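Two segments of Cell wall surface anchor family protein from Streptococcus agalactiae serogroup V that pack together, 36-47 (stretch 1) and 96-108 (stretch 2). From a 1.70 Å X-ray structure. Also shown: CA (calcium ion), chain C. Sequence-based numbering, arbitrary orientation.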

ATOM      1  N   THR A  36       7.159 -16.335 -14.503  1.00 13.00           N
ATOM      2  CA  THR A  36       8.116 -17.330 -14.970  1.00 13.62           C
ATOM      3  C   THR A  36       8.590 -16.957 -16.382  1.00 14.34           C
ATOM      4  O   THR A  36       7.901 -16.253 -17.121  1.00 14.42           O
ATOM      5  CB  THR A  36       7.547 -18.770 -14.951  1.00 13.87           C
ATOM      6  OG1 THR A  36       6.437 -18.860 -15.854  1.00 12.90           O
ATOM      7  CG2 THR A  36       7.079 -19.149 -13.563  1.00 14.58           C
ATOM      8  N   ILE A  37       9.792 -17.406 -16.718  1.00 15.64           N
ATOM      9  CA  ILE A  37      10.385 -17.138 -18.026  1.00 16.82           C
ATOM     10  C   ILE A  37      10.755 -18.479 -18.655  1.00 17.81           C
ATOM     11  O   ILE A  37      11.404 -19.294 -18.013  1.00 17.64           O
ATOM     12  CB  ILE A  37      11.644 -16.228 -17.897  1.00 17.42           C
ATOM     13  CG1 ILE A  37      11.290 -14.833 -17.370  1.00 17.80           C
ATOM     14  CG2 ILE A  37      12.386 -16.137 -19.222  1.00 17.34           C
ATOM     15  CD1 ILE A  37      10.303 -14.014 -18.232  1.00 18.62           C
ATOM     16  N   PRO A  38      10.331 -18.721 -19.916  1.00 18.60           N
ATOM     17  CA  PRO A  38      10.779 -19.938 -20.605  1.00 19.62           C
ATOM     18  C   PRO A  38      12.172 -19.788 -21.216  1.00 20.63           C
ATOM     19  O   PRO A  38      12.585 -18.669 -21.541  1.00 21.15           O
ATOM     20  CB  PRO A  38       9.734 -20.107 -21.708  1.00 19.52           C
ATOM     21  CG  PRO A  38       9.305 -18.719 -22.020  1.00 18.30           C
ATOM     22  CD  PRO A  38       9.367 -17.950 -20.719  1.00 18.76           C
ATOM     23  N   ALA A  39      12.887 -20.903 -21.377  1.00 21.49           N
ATOM     24  CA  ALA A  39      14.185 -20.885 -22.063  1.00 22.16           C
ATOM     25  C   ALA A  39      14.068 -20.455 -23.531  1.00 22.38           C
ATOM     26  O   ALA A  39      15.005 -19.868 -24.091  1.00 22.66           O
ATOM     27  CB  ALA A  39      14.887 -22.243 -21.944  1.00 22.75           C
ATOM     28  N   ASN A  40      12.919 -20.727 -24.148  1.00 22.39           N
ATOM     29  CA  ASN A  40      12.647 -20.239 -25.510  1.00 22.00           C
ATOM     30  C   ASN A  40      12.098 -18.803 -25.587  1.00 21.09           C
ATOM     31  O   ASN A  40      11.455 -18.409 -26.575  1.00 20.48           O
ATOM     32  CB  ASN A  40      11.769 -21.231 -26.296  1.00 22.51           C
ATOM     33  CG  ASN A  40      10.381 -21.430 -25.678  1.00 24.27           C
ATOM     34  OD1 ASN A  40       9.912 -20.635 -24.862  1.00 24.36           O
ATOM     35  ND2 ASN A  40       9.718 -22.504 -26.083  1.00 26.24           N
ATOM     36  N   LEU A  41      12.366 -18.009 -24.553  1.00 19.50           N
ATOM     37  CA  LEU A  41      11.994 -16.605 -24.575  1.00 19.14           C
ATOM     38  C   LEU A  41      12.483 -15.891 -25.853  1.00 18.90           C
ATOM     39  O   LEU A  41      11.844 -14.959 -26.318  1.00 18.43           O
ATOM     40  CB  LEU A  41      12.521 -15.878 -23.321  1.00 18.89           C
ATOM     41  CG  LEU A  41      12.094 -14.416 -23.193  1.00 18.90           C
ATOM     42  CD1 LEU A  41      10.569 -14.257 -23.027  1.00 20.59           C
ATOM     43  CD2 LEU A  41      12.838 -13.732 -22.062  1.00 20.87           C
ATOM     44  N   GLY A  42      13.610 -16.345 -26.410  1.00 19.57           N
ATOM     45  CA  GLY A  42      14.175 -15.736 -27.618  1.00 20.40           C
ATOM     46  C   GLY A  42      13.234 -15.713 -28.808  1.00 20.73           C
ATOM     47  O   GLY A  42      13.356 -14.848 -29.682  1.00 21.38           O
ATOM     48  N   ASP A  43      12.289 -16.653 -28.822  1.00 20.67           N
ATOM     49  CA  ASP A  43      11.273 -16.763 -29.878  1.00 21.01           C
ATOM     50  C   ASP A  43      10.129 -15.759 -29.752  1.00 19.98           C
ATOM     51  O   ASP A  43       9.389 -15.531 -30.712  1.00 19.74           O
ATOM     52  CB  ASP A  43      10.647 -18.156 -29.862  1.00 21.66           C
ATOM     53  CG  ASP A  43      11.593 -19.250 -30.313  1.00 24.96           C
ATOM     54  OD1 ASP A  43      12.638 -18.955 -30.935  1.00 28.54           O
ATOM     55  OD2 ASP A  43      11.261 -20.424 -30.038  1.00 28.89           O
ATOM     56  N   TYR A  44       9.966 -15.157 -28.574  1.00 18.91           N
ATOM     57  CA  TYR A  44       8.751 -14.398 -28.285  1.00 17.36           C
ATOM     58  C   TYR A  44       8.651 -13.117 -29.113  1.00 16.87           C
ATOM     59  O   TYR A  44       9.662 -12.441 -29.338  1.00 15.81           O
ATOM     60  CB  TYR A  44       8.645 -14.105 -26.772  1.00 17.29           C
ATOM     61  CG  TYR A  44       8.075 -15.261 -25.950  1.00 17.10           C
ATOM     62  CD1 TYR A  44       8.594 -16.560 -26.059  1.00 16.62           C
ATOM     63  CD2 TYR A  44       7.033 -15.042 -25.039  1.00 16.45           C
ATOM     64  CE1 TYR A  44       8.076 -17.616 -25.294  1.00 17.04           C
ATOM     65  CE2 TYR A  44       6.505 -16.086 -24.274  1.00 16.48           C
ATOM     66  CZ  TYR A  44       7.021 -17.356 -24.402  1.00 16.40           C
ATOM     67  OH  TYR A  44       6.496 -18.379 -23.663  1.00 16.75           O
ATOM     68  N   GLU A  45       7.435 -12.801 -29.560  1.00 15.89           N
ATOM     69  CA  GLU A  45       7.155 -11.616 -30.372  1.00 15.83           C
ATOM     70  C   GLU A  45       6.455 -10.493 -29.596  1.00 15.74           C
ATOM     71  O   GLU A  45       6.274  -9.386 -30.124  1.00 16.59           O
ATOM     72  CB  GLU A  45       6.334 -12.016 -31.615  1.00 15.91           C
ATOM     73  CG  GLU A  45       6.953 -13.176 -32.401  1.00 15.72           C
ATOM     74  CD  GLU A  45       6.170 -13.530 -33.657  1.00 16.45           C
ATOM     75  OE1 GLU A  45       4.930 -13.391 -33.646  1.00 15.05           O
ATOM     76  OE2 GLU A  45       6.798 -13.959 -34.661  1.00 16.72           O
ATOM     77  N   LYS A  46       6.067 -10.787 -28.348  1.00 15.65           N
ATOM     78  CA  LYS A  46       5.459  -9.808 -27.454  1.00 15.62           C
ATOM     79  C   LYS A  46       5.631 -10.275 -26.012  1.00 15.48           C
ATOM     80  O   LYS A  46       5.547 -11.468 -25.720  1.00 15.16           O
ATOM     81  CB  LYS A  46       3.963  -9.643 -27.746  1.00 15.49           C
ATOM     82  CG  LYS A  46       3.332  -8.415 -27.087  1.00 17.12           C
ATOM     83  CD  LYS A  46       1.808  -8.422 -27.145  1.00 17.93           C
ATOM     84  CE  LYS A  46       1.277  -8.292 -28.565  1.00 23.44           C
ATOM     85  NZ  LYS A  46       1.806  -7.105 -29.308  1.00 25.11           N
ATOM     86  N   PHE A  47       5.890  -9.327 -25.118  1.00 15.36           N
ATOM     87  CA  PHE A  47       5.933  -9.631 -23.690  1.00 15.91           C
ATOM     88  C   PHE A  47       5.654  -8.297 -23.012  1.00 16.00           C
ATOM     89  O   PHE A  47       6.564  -7.517 -22.732  1.00 16.89           O
ATOM     90  CB  PHE A  47       7.299 -10.206 -23.304  1.00 16.28           C
ATOM     91  CG  PHE A  47       7.312 -10.911 -21.973  1.00 16.24           C
ATOM     92  CD1 PHE A  47       7.272 -12.299 -21.910  1.00 16.90           C
ATOM     93  CD2 PHE A  47       7.395 -10.184 -20.787  1.00 17.77           C
ATOM     94  CE1 PHE A  47       7.288 -12.966 -20.687  1.00 18.95           C
ATOM     95  CE2 PHE A  47       7.414 -10.837 -19.558  1.00 17.99           C
ATOM     96  CZ  PHE A  47       7.363 -12.231 -19.509  1.00 19.55           C
ATOM     97  N   LYS A  96      11.245  -5.425 -25.048  1.00 23.64           N
ATOM     98  CA  LYS A  96      11.490  -5.148 -26.467  1.00 24.83           C
ATOM     99  C   LYS A  96      11.638  -6.443 -27.248  1.00 24.88           C
ATOM    100  O   LYS A  96      12.548  -7.218 -26.975  1.00 24.74           O
ATOM    101  CB  LYS A  96      12.762  -4.309 -26.633  1.00 24.73           C
ATOM    102  CG  LYS A  96      12.719  -2.936 -25.997  1.00 26.38           C
ATOM    103  CD  LYS A  96      13.805  -2.039 -26.586  1.00 28.56           C
ATOM    104  CE  LYS A  96      13.656  -0.615 -26.080  1.00 30.47           C
ATOM    105  NZ  LYS A  96      14.343   0.370 -26.960  1.00 31.21           N
ATOM    106  N   PRO A  97      10.735  -6.691 -28.222  1.00 26.12           N
ATOM    107  CA  PRO A  97      10.857  -7.911 -29.029  1.00 27.08           C
ATOM    108  C   PRO A  97      12.220  -8.050 -29.721  1.00 28.30           C
ATOM    109  O   PRO A  97      12.780  -9.157 -29.744  1.00 28.12           O
ATOM    110  CB  PRO A  97       9.723  -7.773 -30.044  1.00 26.69           C
ATOM    111  CG  PRO A  97       8.690  -6.961 -29.326  1.00 26.74           C
ATOM    112  CD  PRO A  97       9.507  -5.943 -28.555  1.00 25.87           C
ATOM    113  N   GLU A  98      12.762  -6.934 -30.224  1.00 29.57           N
ATOM    114  CA  GLU A  98      14.106  -6.916 -30.828  1.00 30.88           C
ATOM    115  C   GLU A  98      15.180  -7.429 -29.861  1.00 31.29           C
ATOM    116  O   GLU A  98      16.269  -7.820 -30.288  1.00 31.28           O
ATOM    117  CB  GLU A  98      14.502  -5.506 -31.310  1.00 31.50           C
ATOM    118  CG  GLU A  98      13.383  -4.622 -31.874  1.00 33.60           C
ATOM    119  CD  GLU A  98      12.714  -3.756 -30.801  1.00 37.05           C
ATOM    120  OE1 GLU A  98      11.854  -4.283 -30.066  1.00 37.25           O
ATOM    121  OE2 GLU A  98      13.036  -2.546 -30.700  1.00 38.44           O
ATOM    122  N   LYS A  99      14.869  -7.427 -28.561  1.00 31.51           N
ATOM    123  CA  LYS A  99      15.831  -7.806 -27.526  1.00 31.65           C
ATOM    124  C   LYS A  99      15.588  -9.184 -26.920  1.00 31.76           C
ATOM    125  O   LYS A  99      16.324  -9.608 -26.026  1.00 31.76           O
ATOM    126  CB  LYS A  99      15.885  -6.741 -26.418  1.00 31.70           C
ATOM    127  CG  LYS A  99      16.378  -5.378 -26.889  1.00 32.31           C
ATOM    128  CD  LYS A  99      17.857  -5.412 -27.255  1.00 33.74           C
ATOM    129  CE  LYS A  99      18.325  -4.068 -27.800  1.00 34.60           C
ATOM    130  NZ  LYS A  99      19.812  -4.022 -27.910  1.00 35.03           N
ATOM    131  N   PHE A 100      14.585  -9.903 -27.422  1.00 31.77           N
ATOM    132  CA  PHE A 100      14.208 -11.175 -26.812  1.00 31.85           C
ATOM    133  C   PHE A 100      15.315 -12.226 -26.836  1.00 31.58           C
ATOM    134  O   PHE A 100      15.448 -13.006 -25.892  1.00 31.33           O
ATOM    135  CB  PHE A 100      12.881 -11.695 -27.388  1.00 32.06           C
ATOM    136  CG  PHE A 100      11.676 -10.871 -26.969  1.00 33.61           C
ATOM    137  CD1 PHE A 100      11.757  -9.959 -25.901  1.00 35.69           C
ATOM    138  CD2 PHE A 100      10.456 -11.020 -27.613  1.00 35.45           C
ATOM    139  CE1 PHE A 100      10.646  -9.199 -25.511  1.00 35.65           C
ATOM    140  CE2 PHE A 100       9.313 -10.269 -27.223  1.00 36.67           C
ATOM    141  CZ  PHE A 100       9.411  -9.358 -26.178  1.00 36.69           C
ATOM    142  N   LYS A 101      16.121 -12.220 -27.900  1.00 31.63           N
ATOM    143  CA  LYS A 101      17.272 -13.117 -28.006  1.00 31.84           C
ATOM    144  C   LYS A 101      18.354 -12.799 -26.974  1.00 31.57           C
ATOM    145  O   LYS A 101      18.935 -13.703 -26.370  1.00 31.24           O
ATOM    146  CB  LYS A 101      17.863 -13.068 -29.421  1.00 32.09           C
ATOM    147  CG  LYS A 101      17.060 -13.855 -30.451  1.00 33.92           C
ATOM    148  CD  LYS A 101      17.261 -15.358 -30.277  1.00 36.07           C
ATOM    149  CE  LYS A 101      16.520 -16.141 -31.352  1.00 37.95           C
ATOM    150  NZ  LYS A 101      16.690 -17.612 -31.162  1.00 39.07           N
ATOM    151  N   GLU A 102      18.611 -11.511 -26.781  1.00 31.86           N
ATOM    152  CA  GLU A 102      19.629 -11.064 -25.835  1.00 32.38           C
ATOM    153  C   GLU A 102      19.237 -11.354 -24.392  1.00 31.89           C
ATOM    154  O   GLU A 102      20.088 -11.731 -23.583  1.00 31.75           O
ATOM    155  CB  GLU A 102      19.929  -9.582 -26.025  1.00 32.97           C
ATOM    156  CG  GLU A 102      20.786  -9.310 -27.255  1.00 35.65           C
ATOM    157  CD  GLU A 102      20.644  -7.898 -27.777  1.00 38.48           C
ATOM    158  OE1 GLU A 102      20.970  -6.945 -27.031  1.00 40.07           O
ATOM    159  OE2 GLU A 102      20.210  -7.747 -28.942  1.00 40.34           O
ATOM    160  N   ILE A 103      17.945 -11.191 -24.091  1.00 31.41           N
ATOM    161  CA  ILE A 103      17.400 -11.514 -22.764  1.00 30.61           C
ATOM    162  C   ILE A 103      17.468 -13.024 -22.537  1.00 30.76           C
ATOM    163  O   ILE A 103      17.850 -13.480 -21.455  1.00 30.73           O
ATOM    164  CB  ILE A 103      15.959 -10.954 -22.560  1.00 30.42           C
ATOM    165  CG1 ILE A 103      15.956  -9.422 -22.681  1.00 29.52           C
ATOM    166  CG2 ILE A 103      15.406 -11.378 -21.192  1.00 29.99           C
ATOM    167  CD1 ILE A 103      14.592  -8.788 -22.964  1.00 27.64           C
ATOM    168  N   ALA A 104      17.126 -13.793 -23.571  1.00 30.62           N
ATOM    169  CA  ALA A 104      17.232 -15.253 -23.532  1.00 31.21           C
ATOM    170  C   ALA A 104      18.654 -15.738 -23.227  1.00 31.62           C
ATOM    171  O   ALA A 104      18.834 -16.734 -22.515  1.00 31.23           O
ATOM    172  CB  ALA A 104      16.729 -15.865 -24.839  1.00 31.12           C
ATOM    173  N   GLU A 105      19.654 -15.037 -23.769  1.00 32.15           N
ATOM    174  CA  GLU A 105      21.062 -15.392 -23.533  1.00 32.67           C
ATOM    175  C   GLU A 105      21.485 -15.229 -22.078  1.00 32.33           C
ATOM    176  O   GLU A 105      22.287 -16.014 -21.573  1.00 32.26           O
ATOM    177  CB  GLU A 105      22.012 -14.602 -24.440  1.00 33.28           C
ATOM    178  CG  GLU A 105      22.399 -15.324 -25.730  1.00 35.44           C
ATOM    179  CD  GLU A 105      22.934 -16.734 -25.499  1.00 38.61           C
ATOM    180  OE1 GLU A 105      23.902 -16.910 -24.719  1.00 39.98           O
ATOM    181  OE2 GLU A 105      22.380 -17.673 -26.110  1.00 40.20           O
ATOM    182  N   LEU A 106      20.938 -14.213 -21.417  1.00 32.15           N
ATOM    183  CA  LEU A 106      21.180 -13.981 -19.989  1.00 32.25           C
ATOM    184  C   LEU A 106      20.754 -15.166 -19.115  1.00 32.12           C
ATOM    185  O   LEU A 106      21.303 -15.371 -18.025  1.00 32.18           O
ATOM    186  CB  LEU A 106      20.477 -12.706 -19.523  1.00 32.10           C
ATOM    187  CG  LEU A 106      20.839 -11.392 -20.212  1.00 32.34           C
ATOM    188  CD1 LEU A 106      19.980 -10.264 -19.674  1.00 32.28           C
ATOM    189  CD2 LEU A 106      22.327 -11.059 -20.063  1.00 32.02           C
ATOM    190  N   LEU A 107      19.791 -15.946 -19.605  1.00 31.84           N
ATOM    191  CA  LEU A 107      19.267 -17.099 -18.869  1.00 31.24           C
ATOM    192  C   LEU A 107      20.220 -18.293 -18.820  1.00 31.06           C
ATOM    193  O   LEU A 107      20.013 -19.226 -18.040  1.00 31.18           O
ATOM    194  CB  LEU A 107      17.926 -17.550 -19.464  1.00 31.22           C
ATOM    195  CG  LEU A 107      16.835 -16.517 -19.758  1.00 31.28           C
ATOM    196  CD1 LEU A 107      15.720 -17.161 -20.568  1.00 30.43           C
ATOM    197  CD2 LEU A 107      16.287 -15.895 -18.477  1.00 31.39           C
ATOM    198  N   LYS A 108      21.256 -18.272 -19.653  1.00 30.89           N
ATOM    199  CA  LYS A 108      22.153 -19.415 -19.766  1.00 30.75           C
ATOM    200  C   LYS A 108      22.848 -19.705 -18.436  1.00 30.02           C
ATOM    201  O   LYS A 108      23.434 -18.815 -17.813  1.00 29.90           O
ATOM    202  CB  LYS A 108      23.167 -19.198 -20.897  1.00 31.06           C
ATOM    203  CG  LYS A 108      22.565 -19.314 -22.307  1.00 32.99           C
ATOM    204  CD  LYS A 108      22.652 -20.730 -22.874  1.00 36.15           C
ATOM    205  CE  LYS A 108      24.107 -21.153 -23.129  1.00 37.78           C
ATOM    206  NZ  LYS A 108      24.209 -22.353 -24.013  1.00 38.58           N
TER
HETATM  207 CA    CA C   2       3.219 -14.939 -32.939  1.00 14.99          CA
HETATM  208  O   HOH W   1      17.841 -19.730 -22.981  1.00 33.80           O
HETATM  209  O   HOH W   2      10.855 -11.267 -31.509  1.00 32.30           O

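No direct hydrogen bond joins the two stretches; the contact, which buries 557 Å² summed over both sides, rests on apolar packing, one close backbone approach and two bridging waters. Phe100, in the first turn of the helix, contributes the most, with 119 Å² covered. Its CA-to-CB bond points toward stretch 1, and chi1 of -70° (m) with chi2 of -15° carries the ring along the backbone of residues 44 to 47. Lys46 N, 3.5 Å from Phe100 CE2, and Glu45 C, 3.7 Å from the same atom, both lie near the ring plane, so this part of the backbone meets the ring edge. Two side-chain contacts complete the setting: Tyr44 CB is 3.7 Å from Phe100 CD2, and Phe47 CB is 3.7 Å from Phe100 CZ. Phe47, with chi1 at -163° (t), starts toward stretch 2, but its end leads away, which leaves CB as its nearest side-chain atom to Phe100.

Leu41 adopts chi1 -176° (t) and chi2 64° (p). Although its CA-to-CB bond points sideways, this rotamer brings Leu41 CD2 to 3.6 Å from Ile103 CG2. Farther along, the CA-to-CB bond of Leu107 points toward stretch 1, and the m,t conformation (-48°, 170°) places CD1 3.7 Å from Ile37 CG2 and 4.4 Å from Leu41 CB. The same methyl carbon, Leu107 CD1, lies 3.6 Å from Pro38 O, a van der Waals approach to the backbone.

The closest CA-to-CA approach is at Gly42, whose CA lies 4.1 Å from Lys101 CA. Gly42 CA also makes a CA-H...O contact with Phe100 O at 3.5 Å, with an angle of 150° at the hydrogen. Ala104 CB is 3.5 Å from Gly42 N, and an ideally placed CB on Gly42 would fall 3.1 Å from Lys101 CD and 3.5 Å from Ala104 CB, both tight. The absence of a side chain therefore matters to the fit.

The CA-to-CB bond of Lys101 points away from stretch 1, yet its m,m,t,t chain brings CE to 3.8 Å from Gly42 O. Asp43 OD1 and Lys101 NZ are 4.3 Å apart, opposite charges near each other but beyond a salt bridge.

Water supplies the polar links. One molecule donates to Ala39 O (3.0 Å from the water O) and Ala104 O (3.2 Å); another donates to Tyr44 O (2.7 Å) and, weakly, to Pro97 O (3.4 Å). The CA-to-CB bond of Glu45 points away from stretch 2, and its OE1 binds the calcium ion CA at 2.4 Å, while Glu45 O packs 3.5 Å from Pro97 CG.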